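Local coordinates for Sodium/calcium exchanger membrane region domain-containing protein (Archaeoglobus fulgidus, PDB 4KPP) that probably exchanges protons for calcium ions across the membrane, as a transporter of the sodium/calcium exchanger family, at residues T34-S39 and E225-G230; A80-F85 and A102-A107; W87-V92 and I295-S300; V97-A102 and D241-V246; N108-G113 and A250-E255. One frame throughout, in Å; residues are numbered along the deposited sequence.

Interaction 1: T34-S39 and E225-G230; sequences TQTLLS and EAFSEG
A226 O takes N-H donors from both helices. G230 N makes the usual helical bond to it, and Q35 NE2 reaches A226 O from helix 32-60 at 2.8 Å. The Q35 bond is somewhat bent, at 151° about the hydrogen. The side chain spans the gap because CG stands anti to the backbone N (chi1 170°) and the rest of the chain runs on extended. On its way it lies against the A226 methyl, with Q35 NE2 3.6 Å from A226 CB. An alanine here would probably leave A226 O without its donor from the other helix and open a gap beside the A226 methyl.

This is close packing of two helices, 32-60 and 224-237, of the predicted membrane region, one from each sodium/calcium exchanger region of the sequence. The short segments run roughly antiparallel, at 142°, with their axes 8.0 Å apart. Small residues make the approach possible. G230 has no side chain, and a CB there would run into T36 OG1. That hydroxyl turns back to bond A32 O in its own helix.

F227 meets T36 through its ring. The methyl T36 CG2 touches F227 CE1 at 3.7 Å. The carbonyl oxygen T36 O lies at the ring's edge, in its plane, 3.4 Å from F227 CD1. S39 OG also lies near the ring plane at the edge, and touches F227 CB at 3.3 Å. W20 of helix 18-25 packs on both S39 and A226.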
# COMPACT_ATOMS: atom_id res chain seq x y z
N THR A 34 -1.92 -15.62 20.05
CA THR A 34 -0.92 -16.47 19.40
C THR A 34 -1.32 -16.83 17.96
O THR A 34 -0.46 -16.95 17.09
CB THR A 34 -0.61 -17.73 20.24
OG1 THR A 34 -0.70 -18.90 19.42
CG2 THR A 34 -1.56 -17.85 21.40
N GLN A 35 -2.62 -16.97 17.72
CA GLN A 35 -3.12 -17.16 16.36
C GLN A 35 -2.75 -15.97 15.49
O GLN A 35 -2.37 -16.13 14.33
CB GLN A 35 -4.63 -17.38 16.34
CG GLN A 35 -5.22 -17.35 14.93
CD GLN A 35 -6.68 -17.74 14.87
OE1 GLN A 35 -7.06 -18.86 15.19
NE2 GLN A 35 -7.52 -16.80 14.44
N THR A 36 -2.86 -14.77 16.06
CA THR A 36 -2.54 -13.54 15.35
C THR A 36 -1.06 -13.45 15.02
O THR A 36 -0.68 -13.12 13.90
CB THR A 36 -2.92 -12.30 16.19
OG1 THR A 36 -4.29 -12.38 16.58
CG2 THR A 36 -2.69 -11.02 15.41
N LEU A 37 -0.23 -13.75 16.02
CA LEU A 37 1.22 -13.72 15.85
C LEU A 37 1.70 -14.69 14.77
O LEU A 37 2.45 -14.31 13.88
CB LEU A 37 1.91 -14.01 17.18
CG LEU A 37 1.60 -13.01 18.30
CD1 LEU A 37 2.19 -13.46 19.63
CD2 LEU A 37 2.11 -11.63 17.92
N LEU A 38 1.26 -15.94 14.86
CA LEU A 38 1.69 -16.98 13.93
C LEU A 38 1.19 -16.74 12.50
O LEU A 38 1.96 -16.82 11.55
CB LEU A 38 1.26 -18.36 14.42
CG LEU A 38 1.96 -18.87 15.69
CD1 LEU A 38 1.56 -20.30 16.01
CD2 LEU A 38 3.48 -18.74 15.57
N SER A 39 -0.10 -16.45 12.36
CA SER A 39 -0.68 -16.19 11.05
C SER A 39 -0.12 -14.90 10.47
O SER A 39 0.10 -14.79 9.26
CB SER A 39 -2.21 -16.12 11.13
OG SER A 39 -2.61 -15.11 12.04
N GLU A 225 -7.64 -14.68 7.18
CA GLU A 225 -8.83 -14.82 8.02
C GLU A 225 -8.45 -14.99 9.48
O GLU A 225 -8.96 -14.29 10.35
CB GLU A 225 -9.69 -16.00 7.55
CG GLU A 225 -10.90 -16.27 8.44
CD GLU A 225 -11.76 -17.41 7.93
OE1 GLU A 225 -11.32 -18.13 7.01
OE2 GLU A 225 -12.88 -17.58 8.45
N ALA A 226 -7.54 -15.92 9.75
CA ALA A 226 -7.11 -16.18 11.11
C ALA A 226 -6.41 -14.95 11.70
O ALA A 226 -6.60 -14.62 12.87
CB ALA A 226 -6.20 -17.38 11.17
N PHE A 227 -5.61 -14.28 10.88
CA PHE A 227 -4.93 -13.07 11.33
C PHE A 227 -5.93 -11.95 11.63
O PHE A 227 -5.79 -11.25 12.62
CB PHE A 227 -3.88 -12.62 10.32
CG PHE A 227 -3.26 -11.29 10.66
CD1 PHE A 227 -2.37 -11.18 11.71
CD2 PHE A 227 -3.57 -10.15 9.93
CE1 PHE A 227 -1.79 -9.96 12.03
CE2 PHE A 227 -3.01 -8.93 10.24
CZ PHE A 227 -2.11 -8.83 11.29
N SER A 228 -6.93 -11.79 10.76
CA SER A 228 -7.92 -10.73 10.91
C SER A 228 -8.86 -11.00 12.08
O SER A 228 -9.13 -10.11 12.89
CB SER A 228 -8.73 -10.54 9.62
OG SER A 228 -7.89 -10.33 8.50
N GLU A 229 -9.36 -12.23 12.16
CA GLU A 229 -10.23 -12.62 13.26
C GLU A 229 -9.45 -12.73 14.57
O GLU A 229 -10.00 -12.50 15.64
CB GLU A 229 -10.94 -13.95 12.96
CG GLU A 229 -11.88 -13.89 11.76
CD GLU A 229 -13.02 -12.89 11.92
OE1 GLU A 229 -13.37 -12.57 13.07
OE2 GLU A 229 -13.56 -12.43 10.89
N GLY A 230 -8.18 -13.09 14.46
CA GLY A 230 -7.31 -13.15 15.62
C GLY A 230 -7.12 -11.76 16.21
O GLY A 230 -7.20 -11.58 17.43

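Interaction 2: A80-F85 and A102-A107; sequences AVDGYF and ANMTGA
The amide of N103 slides past the carboxylate of D82, the two side chains running in opposite directions. N103 OD1 lies 3.3 Å from D82 CB. The amide and carboxylate planes are turned 63° apart, and the two groups are not bonded to each other. D82 CG stands anti to the backbone N (chi1 -157°), which aims the group at helix 96-127. From there D82 OD2 reaches the side of M104, 3.1 Å from M104 CB. It is also near M104 N, but the angle is too poor for a bond.

N103 also meets aromatic and apolar groups. Its amide meets the edge of the F85 ring, with N103 CG in the ring plane and N103 ND2 3.7 Å from F85 CE2. V81 CG1 approaches the same nitrogen at 4.1 Å.

The two segments belong to consecutive helices of the predicted membrane region, 76-91 and 96-127, which form an antiparallel hairpin. Their axes lie 9.7 Å apart, at 157°, and all five touching residues are buried. An alanine at D82 removes the carboxylate, and would probably open a gap beside M104 CB and N103 CB. L289 and I293 of helix 288-299 also pack on D82.

The polar ends do not hydrogen-bond to each other across the hairpin. D82 OD2 lies close to the like-charged E78 OE1. N103 ND2 donates to V246 O, so the amide probably ties the hairpin to helix 242-267 rather than to D82.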
# COMPACT_ATOMS: atom_id res chain seq x y z
N ALA A 80 -5.34 -8.49 0.60
CA ALA A 80 -5.92 -9.73 1.10
C ALA A 80 -6.66 -9.52 2.42
O ALA A 80 -7.75 -10.05 2.62
CB ALA A 80 -4.86 -10.80 1.25
N VAL A 81 -6.06 -8.74 3.32
CA VAL A 81 -6.68 -8.42 4.60
C VAL A 81 -7.90 -7.52 4.42
O VAL A 81 -8.97 -7.79 4.98
CB VAL A 81 -5.68 -7.76 5.58
CG1 VAL A 81 -6.41 -7.23 6.81
CG2 VAL A 81 -4.59 -8.74 5.97
N ASP A 82 -7.74 -6.46 3.63
CA ASP A 82 -8.86 -5.55 3.39
C ASP A 82 -9.93 -6.26 2.56
O ASP A 82 -11.12 -6.02 2.74
CB ASP A 82 -8.38 -4.30 2.66
CG ASP A 82 -9.33 -3.12 2.85
OD1 ASP A 82 -10.38 -3.30 3.50
OD2 ASP A 82 -9.01 -2.02 2.35
N GLY A 83 -9.49 -7.14 1.67
CA GLY A 83 -10.39 -7.94 0.87
C GLY A 83 -11.22 -8.87 1.73
O GLY A 83 -12.40 -9.09 1.45
N TYR A 84 -10.61 -9.42 2.77
CA TYR A 84 -11.33 -10.29 3.70
C TYR A 84 -12.45 -9.54 4.40
O TYR A 84 -13.56 -10.04 4.53
CB TYR A 84 -10.39 -10.91 4.74
CG TYR A 84 -11.13 -11.61 5.86
CD1 TYR A 84 -11.65 -12.89 5.69
CD2 TYR A 84 -11.32 -10.99 7.09
CE1 TYR A 84 -12.33 -13.53 6.70
CE2 TYR A 84 -12.00 -11.62 8.11
CZ TYR A 84 -12.50 -12.89 7.91
OH TYR A 84 -13.19 -13.52 8.92
N PHE A 85 -12.13 -8.33 4.87
CA PHE A 85 -13.12 -7.47 5.51
C PHE A 85 -14.27 -7.13 4.57
O PHE A 85 -15.43 -7.11 4.98
CB PHE A 85 -12.45 -6.17 5.98
CG PHE A 85 -11.56 -6.33 7.17
CD1 PHE A 85 -11.89 -7.22 8.17
CD2 PHE A 85 -10.39 -5.60 7.28
CE1 PHE A 85 -11.07 -7.37 9.27
CE2 PHE A 85 -9.57 -5.75 8.38
CZ PHE A 85 -9.91 -6.63 9.37
N ALA A 102 -12.38 1.46 7.04
CA ALA A 102 -11.43 1.84 8.08
C ALA A 102 -10.04 1.27 7.82
O ALA A 102 -9.03 1.95 8.01
CB ALA A 102 -11.93 1.41 9.46
N ASN A 103 -9.98 0.02 7.37
CA ASN A 103 -8.71 -0.63 7.07
C ASN A 103 -8.03 0.00 5.86
O ASN A 103 -6.81 0.17 5.82
CB ASN A 103 -8.91 -2.13 6.84
CG ASN A 103 -7.60 -2.86 6.59
OD1 ASN A 103 -7.21 -3.08 5.45
ND2 ASN A 103 -6.93 -3.25 7.67
N MET A 104 -8.83 0.36 4.86
CA MET A 104 -8.34 0.98 3.64
C MET A 104 -7.77 2.37 3.92
O MET A 104 -6.70 2.73 3.43
CB MET A 104 -9.47 1.08 2.63
CG MET A 104 -9.04 1.47 1.23
SD MET A 104 -9.91 2.93 0.65
CE MET A 104 -8.99 4.21 1.47
N THR A 105 -8.50 3.16 4.70
CA THR A 105 -8.07 4.51 5.03
C THR A 105 -6.86 4.47 5.95
O THR A 105 -5.95 5.30 5.85
CB THR A 105 -9.20 5.33 5.69
OG1 THR A 105 -9.73 4.59 6.80
CG2 THR A 105 -10.32 5.60 4.69
N GLY A 106 -6.84 3.49 6.85
CA GLY A 106 -5.71 3.28 7.72
C GLY A 106 -4.45 2.99 6.93
O GLY A 106 -3.39 3.57 7.18
N ALA A 107 -4.57 2.08 5.96
CA ALA A 107 -3.44 1.71 5.11
C ALA A 107 -2.87 2.92 4.38
O ALA A 107 -1.67 3.15 4.40
CB ALA A 107 -3.85 0.62 4.13

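Interaction 3: W87-V92 and I295-S300; sequences WKAGSV and IIYSIS
S300 is the bump that fills the hollow at G90. Its hydroxyl sits where a side chain on G90 would be, with S300 OG 3.2 Å from G90 CA. A CB on G90 would clash with S300 OG and with Y297 O. OG stands between the backbone N and the carbonyl carbon of S300 (chi1 63°), which turns it toward the other helix. S300 OG lies 3.1 Å from W87 O and also near I296 O.

The S300 methylene rests over one face of the W87 indole, toward its rim. S300 CB lies 3.7 Å from the centre of the six-membered ring, 22° off the ring normal, a CH-pi contact. I296 CG2 fits beside the start of W87, 3.4 Å from W87 N, and lies at the edge of the indole. I299 CG2 is a looser neighbour, 4.2 Å from W87 CZ3.

The contact joins the C-terminal stretches of helices 76-91 and 288-299. They run in the same general direction, 38° apart, with axes 7.4 Å from each other. Such close packing rests on the bare backbone of G90.

Next to G90 along the helix, A89 meets Y297. The A89 methyl touches the ring edge, in its plane, with A89 CB 3.7 Å from Y297 CD1. A89 O is 3.5 Å from Y297 CE1. W87 O is also gripped within its own helix, by S91 N and S91 OG. L307 and P308 of strand 307-308 pack against Y297.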
# COMPACT_ATOMS: atom_id res chain seq x y z
N TRP A 87 -15.21 -8.95 1.99
CA TRP A 87 -15.94 -10.19 1.75
C TRP A 87 -16.94 -10.46 2.87
O TRP A 87 -18.10 -10.76 2.62
CB TRP A 87 -14.99 -11.39 1.60
CG TRP A 87 -15.72 -12.67 1.28
CD1 TRP A 87 -16.27 -13.55 2.17
CD2 TRP A 87 -16.00 -13.20 -0.02
NE1 TRP A 87 -16.87 -14.59 1.51
CE2 TRP A 87 -16.71 -14.41 0.16
CE3 TRP A 87 -15.70 -12.78 -1.32
CZ2 TRP A 87 -17.13 -15.19 -0.91
CZ3 TRP A 87 -16.13 -13.57 -2.39
CH2 TRP A 87 -16.83 -14.75 -2.17
N LYS A 88 -16.47 -10.35 4.11
CA LYS A 88 -17.34 -10.52 5.27
C LYS A 88 -18.44 -9.46 5.29
O LYS A 88 -19.57 -9.73 5.69
CB LYS A 88 -16.53 -10.47 6.56
CG LYS A 88 -15.42 -11.52 6.63
CD LYS A 88 -15.97 -12.94 6.61
CE LYS A 88 -16.89 -13.21 7.80
NZ LYS A 88 -17.42 -14.60 7.79
N ALA A 89 -18.10 -8.25 4.85
CA ALA A 89 -19.06 -7.15 4.81
C ALA A 89 -20.28 -7.46 3.94
O ALA A 89 -21.40 -7.10 4.29
CB ALA A 89 -18.38 -5.87 4.32
N GLY A 90 -20.06 -8.12 2.82
CA GLY A 90 -21.13 -8.41 1.89
C GLY A 90 -21.85 -9.72 2.18
O GLY A 90 -23.04 -9.86 1.91
N SER A 91 -21.12 -10.68 2.74
CA SER A 91 -21.67 -12.00 3.02
C SER A 91 -22.31 -12.06 4.41
O SER A 91 -23.25 -12.82 4.64
CB SER A 91 -20.59 -13.07 2.90
OG SER A 91 -19.56 -12.86 3.85
N VAL A 92 -21.80 -11.25 5.33
CA VAL A 92 -22.27 -11.28 6.72
C VAL A 92 -22.82 -9.92 7.16
O VAL A 92 -23.82 -9.85 7.87
CB VAL A 92 -21.15 -11.75 7.68
CG1 VAL A 92 -21.46 -11.39 9.12
CG2 VAL A 92 -20.93 -13.25 7.53
N ILE A 295 -16.00 -3.66 -5.11
CA ILE A 295 -16.34 -4.77 -5.99
C ILE A 295 -16.61 -6.05 -5.20
O ILE A 295 -17.63 -6.71 -5.39
CB ILE A 295 -15.22 -5.04 -7.04
CG1 ILE A 295 -15.27 -3.98 -8.15
CG2 ILE A 295 -15.37 -6.42 -7.64
CD1 ILE A 295 -14.14 -4.09 -9.15
N ILE A 296 -15.69 -6.38 -4.29
CA ILE A 296 -15.83 -7.55 -3.43
C ILE A 296 -17.12 -7.50 -2.61
O ILE A 296 -17.78 -8.52 -2.40
CB ILE A 296 -14.60 -7.72 -2.51
CG1 ILE A 296 -13.39 -8.20 -3.31
CG2 ILE A 296 -14.88 -8.70 -1.38
CD1 ILE A 296 -12.15 -8.45 -2.47
N TYR A 297 -17.48 -6.30 -2.16
CA TYR A 297 -18.72 -6.10 -1.40
C TYR A 297 -19.95 -6.55 -2.19
O TYR A 297 -20.91 -7.06 -1.62
CB TYR A 297 -18.86 -4.64 -0.98
CG TYR A 297 -20.07 -4.34 -0.13
CD1 TYR A 297 -20.13 -4.76 1.20
CD2 TYR A 297 -21.15 -3.64 -0.64
CE1 TYR A 297 -21.23 -4.49 1.98
CE2 TYR A 297 -22.26 -3.37 0.14
CZ TYR A 297 -22.30 -3.79 1.45
OH TYR A 297 -23.40 -3.53 2.24
N SER A 298 -19.92 -6.37 -3.51
CA SER A 298 -21.01 -6.81 -4.36
C SER A 298 -20.92 -8.30 -4.67
O SER A 298 -21.93 -9.00 -4.72
CB SER A 298 -21.05 -6.01 -5.67
OG SER A 298 -21.55 -4.71 -5.46
N ILE A 299 -19.70 -8.79 -4.87
CA ILE A 299 -19.48 -10.19 -5.22
C ILE A 299 -19.86 -11.14 -4.09
O ILE A 299 -20.58 -12.11 -4.31
CB ILE A 299 -18.02 -10.45 -5.65
CG1 ILE A 299 -17.69 -9.67 -6.92
CG2 ILE A 299 -17.79 -11.94 -5.87
CD1 ILE A 299 -16.30 -9.95 -7.46
N SER A 300 -19.40 -10.83 -2.88
CA SER A 300 -19.64 -11.69 -1.72
C SER A 300 -21.11 -11.76 -1.34
O SER A 300 -21.55 -12.72 -0.71
CB SER A 300 -18.81 -11.22 -0.52
OG SER A 300 -19.18 -9.92 -0.11

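Interaction 4: V97-A102 and D241-V246; sequences VHYATA and DEFLAV
Helix segments 97-102 and 242-246 run 42° apart with axes 9.6 Å from each other, and Y99 and V246 have the closest CA atoms. Y99 carries most of the contact. Its CG stands anti to its carbonyl carbon (chi1 -67°), and the ring reaches in between V246 and F243.

V246 CG2 covers one face of the Y99 ring, 3.8 Å from its centre, in a CH-pi contact. The edge of Y99 points at the face of F243. This T-shaped pair has centroids 5.4 Å apart and planes at 79°. It joins the two sodium/calcium exchanger regions of the sequence near the start of helix 242-267. Y99 CE1 is the atom over the F243 face, toward its rim. The edge of the F243 ring is met by the H98 methylene and the A102 methyl. H98 CB lies 3.7 Å from F243 CZ, and A102 CB lies 4.0 Å from F243 CD1.

At the polar end, Y99 OH and E242 OE1 are close but badly angled for a direct bond. A water joins them instead. It lies in the plane of the tyrosine ring, 2.6 Å from Y99 OH, and donates to E242 OE1 at 2.7 Å. E242 OE2 makes a salt bridge to R236. D241 is the N-cap of its helix, and its OD1 accepts from F243 N.

Helix 224-237 packs on this pair through L232, which touches Y99, E242 and V246. Q313 of helix 311-331 touches A102 and F243. Strand 307-308 lies against helix 96-127, at V97 and T101.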
# COMPACT_ATOMS: atom_id res chain seq x y z
N VAL A 97 -18.72 -3.95 7.51
CA VAL A 97 -18.98 -2.86 6.58
C VAL A 97 -18.07 -1.67 6.87
O VAL A 97 -17.48 -1.08 5.96
CB VAL A 97 -20.45 -2.39 6.65
CG1 VAL A 97 -20.67 -1.20 5.73
CG2 VAL A 97 -21.40 -3.54 6.31
N HIS A 98 -17.96 -1.31 8.15
CA HIS A 98 -17.10 -0.20 8.55
C HIS A 98 -15.63 -0.59 8.48
O HIS A 98 -14.79 0.22 8.10
CB HIS A 98 -17.44 0.26 9.97
CG HIS A 98 -18.90 0.38 10.24
ND1 HIS A 98 -19.71 1.28 9.59
CD2 HIS A 98 -19.71 -0.29 11.10
CE1 HIS A 98 -20.95 1.16 10.03
NE2 HIS A 98 -20.98 0.21 10.95
N TYR A 99 -15.33 -1.84 8.84
CA TYR A 99 -13.94 -2.31 8.88
C TYR A 99 -13.25 -2.22 7.52
O TYR A 99 -12.06 -1.92 7.44
CB TYR A 99 -13.86 -3.74 9.42
CG TYR A 99 -14.25 -3.89 10.88
CD1 TYR A 99 -14.36 -2.78 11.72
CD2 TYR A 99 -14.50 -5.15 11.42
CE1 TYR A 99 -14.72 -2.93 13.05
CE2 TYR A 99 -14.86 -5.30 12.75
CZ TYR A 99 -14.97 -4.19 13.56
OH TYR A 99 -15.32 -4.35 14.88
N ALA A 100 -14.00 -2.49 6.45
CA ALA A 100 -13.45 -2.48 5.11
C ALA A 100 -12.90 -1.11 4.75
O ALA A 100 -11.82 -0.99 4.18
CB ALA A 100 -14.50 -2.92 4.09
N THR A 101 -13.65 -0.07 5.10
CA THR A 101 -13.24 1.29 4.78
C THR A 101 -12.21 1.81 5.77
O THR A 101 -11.27 2.51 5.39
CB THR A 101 -14.44 2.25 4.72
OG1 THR A 101 -15.43 1.71 3.83
CG2 THR A 101 -14.00 3.61 4.21
N ALA A 102 -12.38 1.46 7.04
CA ALA A 102 -11.43 1.84 8.08
C ALA A 102 -10.04 1.27 7.82
O ALA A 102 -9.03 1.95 8.01
CB ALA A 102 -11.93 1.41 9.46
N ASP A 241 -10.45 -0.80 21.55
CA ASP A 241 -11.43 -0.63 20.48
C ASP A 241 -10.99 -1.35 19.20
O ASP A 241 -9.84 -1.23 18.78
CB ASP A 241 -11.66 0.86 20.21
CG ASP A 241 -12.58 1.11 19.02
OD1 ASP A 241 -13.37 0.21 18.66
OD2 ASP A 241 -12.51 2.22 18.45
N GLU A 242 -11.92 -2.08 18.60
CA GLU A 242 -11.63 -2.87 17.41
C GLU A 242 -11.22 -2.02 16.20
O GLU A 242 -10.50 -2.49 15.33
CB GLU A 242 -12.84 -3.74 17.04
CG GLU A 242 -13.17 -4.81 18.07
CD GLU A 242 -14.54 -5.42 17.85
OE1 GLU A 242 -15.54 -4.67 17.93
OE2 GLU A 242 -14.62 -6.64 17.60
N PHE A 243 -11.68 -0.78 16.17
CA PHE A 243 -11.36 0.12 15.06
C PHE A 243 -9.88 0.46 15.03
O PHE A 243 -9.31 0.67 13.96
CB PHE A 243 -12.19 1.40 15.11
CG PHE A 243 -13.54 1.26 14.47
CD1 PHE A 243 -13.66 1.24 13.09
CD2 PHE A 243 -14.68 1.15 15.25
CE1 PHE A 243 -14.91 1.11 12.49
CE2 PHE A 243 -15.93 1.02 14.66
CZ PHE A 243 -16.04 1.00 13.28
N LEU A 244 -9.25 0.49 16.20
CA LEU A 244 -7.83 0.78 16.29
C LEU A 244 -7.01 -0.38 15.71
O LEU A 244 -5.99 -0.17 15.06
CB LEU A 244 -7.42 1.05 17.73
CG LEU A 244 -8.14 2.22 18.43
CD1 LEU A 244 -7.66 2.36 19.87
CD2 LEU A 244 -7.94 3.53 17.67
N ALA A 245 -7.48 -1.60 15.94
CA ALA A 245 -6.82 -2.79 15.41
C ALA A 245 -6.98 -2.88 13.90
O ALA A 245 -6.02 -3.10 13.17
CB ALA A 245 -7.36 -4.05 16.09
N VAL A 246 -8.22 -2.71 13.44
CA VAL A 246 -8.55 -2.77 12.02
C VAL A 246 -7.84 -1.67 11.22
O VAL A 246 -7.34 -1.91 10.12
CB VAL A 246 -10.08 -2.65 11.80
CG1 VAL A 246 -10.40 -2.42 10.33
CG2 VAL A 246 -10.78 -3.89 12.32
O HOH W 1 -16.22 -2.56 16.47

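Interaction 5: N108-G113 and A250-E255; sequences NRLLIG and APLASE
The contact lies where two long, predicted transmembrane helices cross, at a proline kink in helix 242-267. L110 of helix 96-127 packs against the kink, with L110 CD2 4.3 Å from P251 CB. Proline has no N-H to give, and the helix is kinked where the N of P251 lacks its bond to the turn before. The chain is soon gripped again, as E255 N bonds to P251 O.

L110 is the main apolar bump. Its CG stands anti to the backbone N (chi1 -176°), and both methyls lie by L252. The two leucine side chains cross at about a right angle. L110 CD2 is 3.9 Å from L252 CD1, and L110 CD1 is 4.0 Å from that same methyl. L110 CD2 also comes within 4.2 Å of E255 CG, so one methyl touches three residues of the kinked segment.

L111 meets the acid end of E255. L111 CG lies 3.6 Å from E255 OE2, and the side chains again cross at about a right angle. The oxygen is not left to the leucine alone, because E255 OE2 accepts from Q285 NE2 of helix 271-285. E258 OE2 lies close by as a like charge.

A wider pi-type turn at 111-113 disturbs the other helix too. The segments cross at 58°, with axes 10.0 Å apart. Helices from the two sodium/calcium exchanger regions of the sequence thus cross at a proline-kinked helix, consistent with the two-part sequence of this family.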
# COMPACT_ATOMS: atom_id res chain seq x y z
N ASN A 108 -3.76 3.70 3.76
CA ASN A 108 -3.35 4.90 3.02
C ASN A 108 -2.66 5.95 3.88
O ASN A 108 -1.60 6.45 3.52
CB ASN A 108 -4.55 5.53 2.31
CG ASN A 108 -4.86 4.87 0.99
OD1 ASN A 108 -4.38 5.30 -0.06
ND2 ASN A 108 -5.66 3.82 1.03
N ARG A 109 -3.27 6.28 5.01
CA ARG A 109 -2.74 7.34 5.87
C ARG A 109 -1.45 6.94 6.57
O ARG A 109 -0.56 7.76 6.76
CB ARG A 109 -3.80 7.81 6.87
CG ARG A 109 -5.04 8.40 6.21
CD ARG A 109 -5.62 9.57 7.00
NE ARG A 109 -6.04 9.17 8.34
CZ ARG A 109 -7.23 8.67 8.63
NH1 ARG A 109 -8.13 8.48 7.67
NH2 ARG A 109 -7.52 8.34 9.88
N LEU A 110 -1.35 5.66 6.93
CA LEU A 110 -0.15 5.13 7.56
C LEU A 110 1.01 5.17 6.57
O LEU A 110 2.15 5.43 6.95
CB LEU A 110 -0.37 3.70 8.02
CG LEU A 110 0.77 3.03 8.79
CD1 LEU A 110 0.63 3.27 10.29
CD2 LEU A 110 0.83 1.54 8.47
N LEU A 111 0.71 4.90 5.31
CA LEU A 111 1.71 4.85 4.26
C LEU A 111 2.39 6.21 4.10
O LEU A 111 3.61 6.30 3.97
CB LEU A 111 1.06 4.44 2.95
CG LEU A 111 1.83 3.59 1.93
CD1 LEU A 111 1.37 3.96 0.53
CD2 LEU A 111 3.35 3.71 2.06
N ILE A 112 1.59 7.26 4.09
CA ILE A 112 2.12 8.61 3.93
C ILE A 112 2.61 9.16 5.26
O ILE A 112 3.74 9.63 5.35
CB ILE A 112 1.07 9.56 3.32
CG1 ILE A 112 0.70 9.09 1.91
CG2 ILE A 112 1.59 11.00 3.30
CD1 ILE A 112 -0.36 9.93 1.25
N GLY A 113 1.77 9.09 6.28
CA GLY A 113 2.09 9.64 7.59
C GLY A 113 3.31 9.01 8.24
O GLY A 113 4.12 9.70 8.85
N ALA A 250 -3.58 -3.78 11.84
CA ALA A 250 -3.63 -4.63 10.66
C ALA A 250 -2.82 -4.10 9.46
O ALA A 250 -2.08 -4.87 8.84
CB ALA A 250 -5.07 -4.95 10.26
N PRO A 251 -2.95 -2.81 9.12
CA PRO A 251 -2.12 -2.34 8.00
C PRO A 251 -0.63 -2.30 8.35
O PRO A 251 0.20 -2.44 7.45
CB PRO A 251 -2.63 -0.91 7.76
CG PRO A 251 -4.00 -0.90 8.31
CD PRO A 251 -3.95 -1.79 9.51
N LEU A 252 -0.31 -2.13 9.63
CA LEU A 252 1.08 -2.10 10.06
C LEU A 252 1.76 -3.41 9.70
O LEU A 252 2.90 -3.43 9.26
CB LEU A 252 1.17 -1.85 11.57
CG LEU A 252 2.52 -1.33 12.07
CD1 LEU A 252 2.77 0.10 11.59
CD2 LEU A 252 2.62 -1.42 13.58
N ALA A 253 1.03 -4.51 9.88
CA ALA A 253 1.55 -5.83 9.53
C ALA A 253 1.59 -6.04 8.02
O ALA A 253 2.35 -6.88 7.53
CB ALA A 253 0.72 -6.91 10.21
N SER A 254 0.77 -5.30 7.29
CA SER A 254 0.69 -5.44 5.84
C SER A 254 1.68 -4.53 5.12
O SER A 254 2.19 -4.87 4.06
CB SER A 254 -0.74 -5.17 5.35
OG SER A 254 -1.68 -6.06 5.95
N GLU A 255 1.94 -3.36 5.71
CA GLU A 255 2.81 -2.37 5.08
C GLU A 255 4.26 -2.46 5.56
O GLU A 255 5.15 -1.82 4.99
CB GLU A 255 2.26 -0.95 5.32
CG GLU A 255 0.81 -0.74 4.89
CD GLU A 255 0.64 -0.66 3.38
OE1 GLU A 255 -0.28 -1.34 2.86
OE2 GLU A 255 1.39 0.08 2.72

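How the interactions relate
The five contacts involve six helices, 32-60, 76-91, 96-127, 224-237, 242-267 and 288-299. Interactions 2, 4 and 5 all use helix 96-127. Interactions 2 and 4 lie closest, centres about 8 Å apart, and share A102. Interactions 4 and 5 use the same two helices. Interactions 2 and 3 share helix 76-91. Interactions 3 and 5 lie farthest apart, with centres about 23 Å apart. Along the chain, interaction 2 closes before interaction 5 opens, and interaction 1 interleaves with 3, 4 and 5. All but interaction 2 pair the first sodium/calcium exchanger region with the second. Parts of both regions are thus packed against each other, away from the bound calcium ion.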